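Local coordinates for protein nucleoporin nup120 (Schizosaccharomyces pombe, PDB 4GQ2) that serves as a structural component of the nuclear pore complex, whose nucleoporins can also act as docking or interaction partners for transport factors, at residues A[63-68]-A[118-122]; A[242-247]-A[295-299]; A[96-102]-A[145-151]; A[88-92]-A[528-533]. One frame throughout, in Å; residues are numbered along the deposited sequence.

Contact 1. Residues A[63-68]-A[118-122]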
# COMPACT_ATOMS: atom_id res chain seq x y z
N TYR A 63 -16.53 -18.22 17.03
CA TYR A 63 -17.79 -18.94 17.09
C TYR A 63 -18.59 -18.67 15.83
O TYR A 63 -18.70 -17.53 15.37
CB TYR A 63 -18.59 -18.48 18.31
CG TYR A 63 -19.96 -19.09 18.41
CD1 TYR A 63 -20.12 -20.41 18.84
CD2 TYR A 63 -21.10 -18.36 18.07
CE1 TYR A 63 -21.38 -20.98 18.93
CE2 TYR A 63 -22.36 -18.91 18.16
CZ TYR A 63 -22.50 -20.23 18.58
OH TYR A 63 -23.75 -20.80 18.68
N THR A 64 -19.18 -19.73 15.27
CA THR A 64 -20.02 -19.59 14.09
C THR A 64 -21.49 -19.91 14.39
O THR A 64 -21.81 -21.00 14.89
CB THR A 64 -19.47 -20.40 12.89
OG1 THR A 64 -20.34 -20.26 11.76
CG2 THR A 64 -19.30 -21.88 13.24
N SER A 65 -22.37 -18.95 14.11
CA SER A 65 -23.82 -19.12 14.26
C SER A 65 -24.37 -19.80 13.01
O SER A 65 -25.01 -19.17 12.17
CB SER A 65 -24.51 -17.76 14.45
OG SER A 65 -23.88 -16.97 15.44
N ASN A 66 -24.11 -21.10 12.92
CA ASN A 66 -24.23 -21.86 11.67
C ASN A 66 -25.61 -21.98 11.02
O ASN A 66 -25.73 -22.51 9.91
CB ASN A 66 -23.59 -23.26 11.83
CG ASN A 66 -24.03 -23.97 13.10
OD1 ASN A 66 -23.97 -23.41 14.19
ND2 ASN A 66 -24.45 -25.22 12.96
N LYS A 67 -26.65 -21.47 11.68
CA LYS A 67 -28.02 -21.65 11.18
C LYS A 67 -28.70 -20.38 10.65
O LYS A 67 -29.76 -20.46 10.03
CB LYS A 67 -28.89 -22.34 12.25
CG LYS A 67 -29.57 -23.62 11.78
CD LYS A 67 -30.73 -23.36 10.84
CE LYS A 67 -31.14 -24.62 10.09
NZ LYS A 67 -32.21 -24.34 9.10
N SER A 68 -28.08 -19.21 10.86
CA SER A 68 -28.63 -17.94 10.36
C SER A 68 -28.58 -17.81 8.83
O SER A 68 -28.21 -18.77 8.14
CB SER A 68 -27.98 -16.73 11.06
OG SER A 68 -26.57 -16.85 11.14
N PHE A 118 -20.45 -19.23 23.84
CA PHE A 118 -21.43 -18.68 22.91
C PHE A 118 -22.61 -19.61 22.69
O PHE A 118 -22.47 -20.84 22.79
CB PHE A 118 -20.76 -18.42 21.57
CG PHE A 118 -19.96 -17.15 21.51
CD1 PHE A 118 -18.74 -17.04 22.17
CD2 PHE A 118 -20.41 -16.07 20.75
CE1 PHE A 118 -18.00 -15.87 22.10
CE2 PHE A 118 -19.67 -14.89 20.67
CZ PHE A 118 -18.46 -14.80 21.35
N SER A 119 -23.76 -19.03 22.39
CA SER A 119 -24.94 -19.79 21.97
C SER A 119 -25.81 -18.94 21.05
O SER A 119 -25.80 -17.71 21.13
CB SER A 119 -25.75 -20.27 23.17
OG SER A 119 -26.66 -21.28 22.78
N PHE A 120 -26.57 -19.60 20.18
CA PHE A 120 -27.39 -18.91 19.19
C PHE A 120 -28.84 -19.37 19.22
O PHE A 120 -29.12 -20.57 19.19
CB PHE A 120 -26.79 -19.12 17.79
CG PHE A 120 -27.53 -18.39 16.70
CD1 PHE A 120 -27.37 -17.02 16.53
CD2 PHE A 120 -28.37 -19.08 15.83
CE1 PHE A 120 -28.04 -16.35 15.52
CE2 PHE A 120 -29.05 -18.42 14.82
CZ PHE A 120 -28.88 -17.05 14.67
N SER A 121 -29.76 -18.41 19.27
CA SER A 121 -31.21 -18.65 19.25
C SER A 121 -31.77 -18.53 17.84
O SER A 121 -31.53 -17.53 17.15
CB SER A 121 -31.94 -17.66 20.16
OG SER A 121 -31.93 -16.35 19.60
N GLU A 122 -32.52 -19.55 17.41
CA GLU A 122 -33.15 -19.54 16.09
C GLU A 122 -34.18 -18.41 15.97
O GLU A 122 -34.03 -17.52 15.13
CB GLU A 122 -33.76 -20.90 15.76
CG GLU A 122 -32.73 -21.99 15.51
CD GLU A 122 -33.16 -22.99 14.45
OE1 GLU A 122 -34.38 -23.13 14.21
OE2 GLU A 122 -32.28 -23.63 13.85

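Contact 2. Residues A[242-247]-A[295-299]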
# COMPACT_ATOMS: atom_id res chain seq x y z
N ILE A 242 -17.20 -31.29 26.66
CA ILE A 242 -17.82 -30.80 25.42
C ILE A 242 -19.30 -31.18 25.32
O ILE A 242 -19.70 -32.27 25.73
CB ILE A 242 -17.07 -31.27 24.15
CG1 ILE A 242 -16.80 -32.78 24.20
CG2 ILE A 242 -15.78 -30.49 23.96
CD1 ILE A 242 -16.50 -33.40 22.85
N PHE A 243 -20.08 -30.27 24.77
CA PHE A 243 -21.51 -30.47 24.57
C PHE A 243 -21.78 -30.94 23.14
O PHE A 243 -21.21 -30.41 22.19
CB PHE A 243 -22.25 -29.15 24.85
CG PHE A 243 -23.67 -29.13 24.35
CD1 PHE A 243 -24.64 -29.97 24.90
CD2 PHE A 243 -24.05 -28.24 23.35
CE1 PHE A 243 -25.95 -29.93 24.45
CE2 PHE A 243 -25.36 -28.20 22.89
CZ PHE A 243 -26.31 -29.04 23.44
N LEU A 244 -22.64 -31.95 23.01
CA LEU A 244 -23.00 -32.50 21.71
C LEU A 244 -24.50 -32.39 21.46
O LEU A 244 -25.27 -32.19 22.39
CB LEU A 244 -22.58 -33.97 21.60
CG LEU A 244 -21.20 -34.42 22.08
CD1 LEU A 244 -21.08 -35.93 21.96
CD2 LEU A 244 -20.07 -33.74 21.31
N SER A 245 -24.90 -32.50 20.19
CA SER A 245 -26.31 -32.55 19.79
C SER A 245 -26.42 -33.18 18.38
O SER A 245 -25.44 -33.17 17.64
CB SER A 245 -26.98 -31.17 19.88
OG SER A 245 -26.03 -30.12 19.93
N THR A 246 -27.58 -33.71 17.99
CA THR A 246 -28.83 -33.64 18.75
C THR A 246 -28.97 -34.79 19.76
O THR A 246 -30.05 -35.34 19.95
CB THR A 246 -30.07 -33.54 17.83
OG1 THR A 246 -29.71 -32.95 16.58
CG2 THR A 246 -31.18 -32.71 18.48
N TYR A 247 -27.84 -35.15 20.37
CA TYR A 247 -27.86 -35.91 21.62
C TYR A 247 -27.78 -34.87 22.72
O TYR A 247 -26.80 -34.13 22.79
CB TYR A 247 -26.66 -36.85 21.73
CG TYR A 247 -26.27 -37.58 20.47
CD1 TYR A 247 -27.23 -38.18 19.65
CD2 TYR A 247 -24.94 -37.69 20.11
CE1 TYR A 247 -26.87 -38.85 18.50
CE2 TYR A 247 -24.56 -38.37 18.96
CZ TYR A 247 -25.53 -38.95 18.16
OH TYR A 247 -25.15 -39.62 17.02
N ASN A 295 -22.20 -34.52 15.24
CA ASN A 295 -21.76 -34.63 16.63
C ASN A 295 -21.92 -36.07 17.10
O ASN A 295 -22.91 -36.42 17.73
CB ASN A 295 -22.55 -33.68 17.55
CG ASN A 295 -22.35 -32.21 17.19
OD1 ASN A 295 -21.33 -31.82 16.63
ND2 ASN A 295 -23.34 -31.39 17.54
N SER A 296 -20.94 -36.89 16.75
CA SER A 296 -21.04 -38.34 16.89
C SER A 296 -19.66 -38.96 17.09
O SER A 296 -19.54 -40.07 17.61
CB SER A 296 -21.72 -38.93 15.64
OG SER A 296 -22.02 -40.30 15.80
N PHE A 297 -18.62 -38.24 16.67
CA PHE A 297 -17.25 -38.68 16.87
C PHE A 297 -16.52 -37.78 17.85
O PHE A 297 -16.83 -36.59 17.96
CB PHE A 297 -16.49 -38.74 15.55
CG PHE A 297 -17.08 -39.69 14.55
CD1 PHE A 297 -16.67 -41.02 14.52
CD2 PHE A 297 -18.03 -39.26 13.64
CE1 PHE A 297 -17.21 -41.90 13.60
CE2 PHE A 297 -18.57 -40.14 12.71
CZ PHE A 297 -18.16 -41.46 12.69
N ILE A 298 -15.55 -38.36 18.55
CA ILE A 298 -14.83 -37.67 19.61
C ILE A 298 -13.35 -37.98 19.47
O ILE A 298 -12.96 -39.14 19.40
CB ILE A 298 -15.31 -38.14 21.00
CG1 ILE A 298 -16.70 -37.57 21.30
CG2 ILE A 298 -14.34 -37.70 22.10
CD1 ILE A 298 -17.52 -38.44 22.22
N ALA A 299 -12.53 -36.93 19.42
CA ALA A 299 -11.09 -37.08 19.47
C ALA A 299 -10.61 -36.84 20.90
O ALA A 299 -11.12 -35.96 21.59
CB ALA A 299 -10.42 -36.13 18.50

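Contact 3. Residues A[96-102]-A[145-151]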
# COMPACT_ATOMS: atom_id res chain seq x y z
N GLU A 96 -26.55 -8.82 4.06
CA GLU A 96 -26.51 -7.84 5.16
C GLU A 96 -25.54 -6.67 4.93
O GLU A 96 -24.61 -6.79 4.13
CB GLU A 96 -26.19 -8.55 6.48
CG GLU A 96 -27.20 -9.64 6.86
CD GLU A 96 -27.30 -9.87 8.36
OE1 GLU A 96 -27.41 -8.87 9.11
OE2 GLU A 96 -27.28 -11.04 8.79
N PRO A 97 -25.75 -5.54 5.64
CA PRO A 97 -24.80 -4.43 5.57
C PRO A 97 -23.43 -4.85 6.11
O PRO A 97 -23.36 -5.72 6.98
CB PRO A 97 -25.41 -3.36 6.49
CG PRO A 97 -26.83 -3.78 6.71
CD PRO A 97 -26.83 -5.27 6.60
N LEU A 98 -22.38 -4.23 5.58
CA LEU A 98 -21.01 -4.58 5.96
C LEU A 98 -20.73 -4.34 7.44
O LEU A 98 -21.29 -3.41 8.04
CB LEU A 98 -20.01 -3.78 5.13
CG LEU A 98 -20.09 -3.92 3.61
CD1 LEU A 98 -19.09 -2.97 2.98
CD2 LEU A 98 -19.86 -5.35 3.14
N SER A 99 -19.87 -5.17 8.01
CA SER A 99 -19.37 -4.96 9.36
C SER A 99 -18.30 -3.89 9.34
O SER A 99 -17.17 -4.14 8.93
CB SER A 99 -18.81 -6.26 9.94
OG SER A 99 -19.80 -7.28 9.96
N LYS A 100 -18.66 -2.68 9.75
CA LYS A 100 -17.73 -1.55 9.74
C LYS A 100 -17.28 -1.21 11.15
O LYS A 100 -16.54 -0.24 11.36
CB LYS A 100 -18.39 -0.33 9.10
CG LYS A 100 -18.63 -0.43 7.60
CD LYS A 100 -19.65 0.61 7.16
CE LYS A 100 -19.60 0.89 5.67
NZ LYS A 100 -20.66 1.86 5.25
N PHE A 101 -17.73 -2.01 12.11
CA PHE A 101 -17.43 -1.75 13.52
C PHE A 101 -17.16 -3.05 14.25
O PHE A 101 -17.73 -4.10 13.91
CB PHE A 101 -18.59 -1.00 14.20
CG PHE A 101 -18.97 0.28 13.50
CD1 PHE A 101 -18.28 1.46 13.76
CD2 PHE A 101 -20.00 0.29 12.56
CE1 PHE A 101 -18.61 2.64 13.09
CE2 PHE A 101 -20.33 1.46 11.89
CZ PHE A 101 -19.64 2.63 12.16
N ASN A 102 -16.29 -2.98 15.25
CA ASN A 102 -16.14 -4.05 16.23
C ASN A 102 -16.75 -3.60 17.55
O ASN A 102 -17.18 -2.46 17.70
CB ASN A 102 -14.67 -4.45 16.40
CG ASN A 102 -13.85 -3.42 17.15
OD1 ASN A 102 -13.98 -2.22 16.92
ND2 ASN A 102 -13.01 -3.88 18.06
N LYS A 145 -26.63 -7.61 15.81
CA LYS A 145 -25.90 -7.46 14.54
C LYS A 145 -25.68 -5.99 14.19
O LYS A 145 -24.67 -5.64 13.57
CB LYS A 145 -26.64 -8.18 13.41
CG LYS A 145 -26.56 -9.69 13.49
CD LYS A 145 -27.22 -10.36 12.29
CE LYS A 145 -27.11 -11.87 12.39
NZ LYS A 145 -27.64 -12.56 11.19
N THR A 146 -26.61 -5.14 14.60
CA THR A 146 -26.54 -3.69 14.42
C THR A 146 -25.23 -3.09 14.93
O THR A 146 -24.72 -2.13 14.36
CB THR A 146 -27.73 -3.00 15.13
OG1 THR A 146 -28.94 -3.35 14.47
CG2 THR A 146 -27.59 -1.48 15.12
N TRP A 147 -24.70 -3.66 16.02
CA TRP A 147 -23.52 -3.12 16.68
C TRP A 147 -22.33 -3.12 15.77
O TRP A 147 -21.44 -2.28 15.88
CB TRP A 147 -23.17 -3.94 17.91
CG TRP A 147 -24.19 -3.94 19.01
CD1 TRP A 147 -25.38 -3.20 19.09
CD2 TRP A 147 -24.13 -4.68 20.27
NE1 TRP A 147 -26.04 -3.46 20.25
CE2 TRP A 147 -25.35 -4.34 21.01
CE3 TRP A 147 -23.23 -5.58 20.83
CZ2 TRP A 147 -25.63 -4.88 22.26
CZ3 TRP A 147 -23.52 -6.12 22.09
CH2 TRP A 147 -24.69 -5.77 22.79
N PHE A 148 -22.30 -4.10 14.87
CA PHE A 148 -21.21 -4.24 13.93
C PHE A 148 -21.40 -3.36 12.71
O PHE A 148 -20.44 -3.09 11.99
CB PHE A 148 -21.07 -5.71 13.52
CG PHE A 148 -20.78 -6.63 14.67
CD1 PHE A 148 -19.47 -6.84 15.09
CD2 PHE A 148 -21.81 -7.27 15.35
CE1 PHE A 148 -19.19 -7.68 16.16
CE2 PHE A 148 -21.54 -8.10 16.42
CZ PHE A 148 -20.23 -8.31 16.82
N GLN A 149 -22.63 -2.89 12.49
CA GLN A 149 -22.99 -2.27 11.21
C GLN A 149 -23.15 -0.76 11.25
O GLN A 149 -22.77 -0.08 10.30
CB GLN A 149 -24.26 -2.91 10.66
CG GLN A 149 -24.17 -4.41 10.46
CD GLN A 149 -25.54 -5.05 10.34
OE1 GLN A 149 -26.55 -4.44 10.70
NE2 GLN A 149 -25.58 -6.28 9.84
N LEU A 150 -23.72 -0.24 12.33
CA LEU A 150 -24.10 1.16 12.39
C LEU A 150 -23.36 1.90 13.50
O LEU A 150 -23.20 1.36 14.59
CB LEU A 150 -25.61 1.31 12.61
CG LEU A 150 -26.58 0.64 11.61
CD1 LEU A 150 -28.00 0.69 12.16
CD2 LEU A 150 -26.50 1.26 10.22
N PRO A 151 -22.92 3.15 13.22
CA PRO A 151 -22.20 3.96 14.20
C PRO A 151 -23.07 4.33 15.40
O PRO A 151 -24.28 4.52 15.25
CB PRO A 151 -21.80 5.22 13.41
CG PRO A 151 -22.76 5.28 12.27
CD PRO A 151 -23.11 3.86 11.94

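Contact 4. Residues A[88-92]-A[528-533]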
# COMPACT_ATOMS: atom_id res chain seq x y z
N ASP A 88 -16.04 -9.28 13.64
CA ASP A 88 -16.68 -10.12 12.63
C ASP A 88 -15.62 -10.62 11.64
O ASP A 88 -14.94 -9.82 10.98
CB ASP A 88 -17.79 -9.35 11.90
CG ASP A 88 -18.54 -10.21 10.88
OD1 ASP A 88 -18.06 -11.30 10.53
OD2 ASP A 88 -19.62 -9.78 10.42
N VAL A 89 -15.47 -11.94 11.53
CA VAL A 89 -14.46 -12.52 10.66
C VAL A 89 -15.09 -13.40 9.58
O VAL A 89 -14.42 -14.29 9.03
CB VAL A 89 -13.39 -13.31 11.45
CG1 VAL A 89 -12.64 -12.39 12.40
CG2 VAL A 89 -14.03 -14.46 12.23
N SER A 90 -16.37 -13.15 9.29
CA SER A 90 -17.12 -13.92 8.28
C SER A 90 -16.45 -13.84 6.92
O SER A 90 -16.06 -12.76 6.49
CB SER A 90 -18.55 -13.40 8.15
OG SER A 90 -19.14 -13.20 9.42
N LEU A 91 -16.32 -14.99 6.27
CA LEU A 91 -15.74 -15.08 4.93
C LEU A 91 -16.80 -15.14 3.84
O LEU A 91 -16.57 -14.70 2.71
CB LEU A 91 -14.82 -16.31 4.83
CG LEU A 91 -13.30 -16.14 4.92
CD1 LEU A 91 -12.92 -14.92 5.73
CD2 LEU A 91 -12.63 -17.38 5.50
N ASN A 92 -17.97 -15.69 4.18
CA ASN A 92 -19.10 -15.80 3.26
C ASN A 92 -19.78 -14.46 3.03
O ASN A 92 -19.72 -13.57 3.88
CB ASN A 92 -20.13 -16.82 3.77
CG ASN A 92 -19.60 -18.24 3.76
OD1 ASN A 92 -18.98 -18.69 2.79
ND2 ASN A 92 -19.87 -18.97 4.84
N SER A 528 -19.47 -23.79 8.30
CA SER A 528 -20.23 -22.86 7.47
C SER A 528 -19.39 -22.43 6.26
O SER A 528 -19.84 -22.53 5.12
CB SER A 528 -20.66 -21.64 8.29
OG SER A 528 -21.22 -20.63 7.47
N ASN A 529 -18.18 -21.94 6.53
CA ASN A 529 -17.16 -21.78 5.51
C ASN A 529 -16.46 -23.12 5.29
O ASN A 529 -16.91 -24.14 5.79
CB ASN A 529 -16.15 -20.71 5.94
CG ASN A 529 -16.75 -19.31 5.98
OD1 ASN A 529 -17.21 -18.80 4.96
ND2 ASN A 529 -16.74 -18.69 7.16
N ALA A 530 -15.36 -23.12 4.56
CA ALA A 530 -14.55 -24.32 4.45
C ALA A 530 -13.38 -24.28 5.44
O ALA A 530 -12.56 -25.20 5.48
CB ALA A 530 -14.02 -24.45 3.03
N VAL A 531 -13.36 -23.24 6.27
CA VAL A 531 -12.11 -22.72 6.85
C VAL A 531 -11.84 -23.06 8.31
O VAL A 531 -12.74 -23.05 9.15
CB VAL A 531 -12.05 -21.19 6.63
CG1 VAL A 531 -11.03 -20.54 7.55
CG2 VAL A 531 -11.73 -20.89 5.18
N THR A 532 -10.57 -23.36 8.60
CA THR A 532 -10.11 -23.47 9.98
C THR A 532 -9.34 -22.22 10.41
O THR A 532 -8.26 -21.90 9.89
CB THR A 532 -9.30 -24.76 10.25
OG1 THR A 532 -8.41 -24.54 11.36
CG2 THR A 532 -8.49 -25.15 9.05
N TYR A 533 -9.93 -21.50 11.36
CA TYR A 533 -9.34 -20.30 11.93
C TYR A 533 -8.26 -20.66 12.94
O TYR A 533 -8.40 -21.62 13.69
CB TYR A 533 -10.41 -19.46 12.63
CG TYR A 533 -11.39 -18.79 11.69
CD1 TYR A 533 -12.51 -19.48 11.20
CD2 TYR A 533 -11.22 -17.46 11.32
CE1 TYR A 533 -13.42 -18.86 10.36
CE2 TYR A 533 -12.13 -16.84 10.47
CZ TYR A 533 -13.22 -17.54 9.99
OH TYR A 533 -14.12 -16.92 9.15

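Contact 1. Residues A[63-68]-A[118-122]
Two neighbouring blades of the beta-propeller domain meet here through the edge strands 59-64 and 115-121. Tyr63 lies on Phe118. Phe118 CB sits over the centre of the Tyr63 ring, 3.4 Å from its centroid, a close CH-pi contact. In turn Tyr63 CB lies over one face of the Phe118 ring, 4.0 Å from its centroid and offset toward the rim. The two side chains slide past each other in opposite directions. The rings are nearly parallel, planes at 25°, but slid apart, so they barely overlap. Tyr63 CG is anti to the backbone N (chi1 176°), and this carries the ring along the second strand until OH lies 3.6 Å from Phe120 CB. Phe120 takes the next place. Ser65 CB covers one face of its ring, 3.9 Å from the centroid. Ser68 CB, brought round by a type I turn from Ser65 to Ser68, comes within 3.7 Å of Phe120 CZ. At the outer end the aliphatic part of Lys67 passes Glu122, but Lys67 is poorly ordered and its place there is approximate. Thr127 of strand 126-133 touches Tyr63, Phe118 and Phe120, and Trp76 meets the Phe118 ring. The chemistry is mostly CH-pi and apolar packing, so the two blades are held here by the fit of aromatic side chains more than by charge.

Contact 2. Residues A[242-247]-A[295-299]
Asn295 buries the most surface in this contact, followed by Leu244, Ile298 and Tyr247. Asn295 CB packs against Leu244 CB at 4.1 Å. The Asn295 side chain has CG anti to its own carbonyl carbon (chi1 -63°), which directs its amide toward the backbone of Ser245. A cis peptide bond joins Ser245 to Thr246. Beyond this bend Tyr247 turns back toward the second segment.

The Tyr247 ring lies beside Ser296, whose CA stands at the ring edge, near its plane. Tyr247 OH reaches Ser296 OG at 3.4 Å, a weak hydrogen bond in which either hydroxyl could be the donor. Ser296 has OG anti to its backbone N (chi1 -172°), which holds the hydroxyl out to the tyrosine. Putting a leucine at Tyr247 would probably cost Ser296 OG this weak partner and thin the packing against Ser296 and Leu315.

Deeper in, Leu244 and Ile298 meet by their methyl ends, with Leu244 CD1 4.4 Å from Ile298 CD1. Ile242 CD1 adds a looser touch on Ile298 CG1, at 4.5 Å. Val251 packs on Ile242, Leu244 and Ile298, while Leu315 covers Leu244 and Tyr247. Ser290 lies against Ile242, Leu244 and Asn295.

Strand 238-244 is the first strand of one four-stranded antiparallel sheet, and strand 297-302 is the second of the next. Apolar side chains packed between successive antiparallel sheets are typical of adjoining blades in a beta-propeller.

Contact 3. Residues A[96-102]-A[145-151]
Glu96 crosses both Lys145 and Gln149 at about a right angle, and its two carboxylate oxygens are shared between them. Glu96 OE2 forms a salt bridge with Lys145 NZ at 2.9 Å, using its syn lone pair. Glu96 OE1 accepts from Gln149 NE2 at 3.3 Å. That amide comes from above the carboxylate plane, with the two planar groups 81° apart, and the bond is bent to 142°. The extended chain of Gln149 passes Pro97 at a slant and brings NE2 within 3.6 Å of Pro97 CD. Lys145 is extended too, its NZ also bridging to Asp125. With an alanine in place of Glu96, Lys145 would lean on Asp125 without its mate here, and the Gln149 amide is likely to be freer to turn.

At the other end the backbone carbonyl of Phe148 receives two weak hydrogen bonds. Lys100 N and Phe101 N each lie 2.9 Å from Phe148 O. The Phe101 side chain has CG anti to its carbonyl carbon (chi1 -55°), and its ring extends along the backbone from Phe148 to Pro151. Gln149 O sits at the ring edge, in plane, 3.3 Å from Phe101 CE2. Leu150 O lies over one face. The Pro151 ring crosses the tip of the phenylalanine obliquely, with Pro151 CB 3.6 Å from Phe101 CZ.

The short, weakly bonded helix 146-149 thus packs on the loop leading into strand 101-106. Phe148 touches Ile86 of strand 83-88, while Trp147 reaches Leu23 and Leu25 of strand 21-26.

Contact 4. Residues A[88-92]-A[528-533]
The backbones run well apart, with the Val89 and Tyr533 CA atoms 9.4 Å from each other and those of Asn92 and Asn529 closer at 6.7 Å. Side chains bridge the gap. Tyr533 reaches across with its hydroxyl and donates a hydrogen bond to Val89 O at 2.6 Å. The hydroxyl lies 40° out of the carbonyl plane. Its ring slides past the Val89 side chain, with Tyr533 CE2 3.5 Å from Val89 CG2. The valine holds CG2 between its backbone N and carbonyl carbon, a placement that sets this methyl beside the ring.

Leu91 comes next and crosses Val531 at about a right angle. Leu91 CD2 meets Val531 CG2 at 3.6 Å and also approaches the tyrosine hydroxyl. Val531 CG1 in turn lies over one face of the Tyr533 ring, toward its rim. Phe542 of strand 539-544 touches both Leu91 and Val531, and Phe673 of helix 672-703 packs on Val89 and Leu91.

Farther along the segment Leu91 CB rests 3.5 Å from Asn529 OD1. The amides of Asn92 and Asn529 are modelled too close for their orientation to be trusted, though Asn529 ND2 is hydrogen-bonded to Asp526 OD2. The first segment is shaped by an Asx turn. Asp88 OD1 accepts from Ser90 N at 2.8 Å, in a nearly straight bond of 165°.

The contact is buried, and the tyrosine hydroxyl and the Val89 carbonyl satisfy each other within it. This bond probably limits movement of the ring's hydroxyl end.

From the N terminus, contact 1, joining the sheets of strands 59-64 and 115-121, opens first. Contact 4 opens at 88-92 and contact 3 at 96-102. Contact 1 closes at 118-122, so it crosses both. Contact 3 closes at 145-151 and sets helix 146-149 on the loop before strand 101-106. Contact 2 follows in series and joins later blades between 242 and 299. Contact 4 closes last, at 528-533, tying the loop after strand 83-88 to the segment entering strand 532-536; contacts 2 and 3 nest inside its long loop. Ser99 OG of contact 3 meets Asp88 OD2 of contact 4, and Thr64 packs on Ser528. Contact 2 stands apart, about 16 Å from contact 1 between centres.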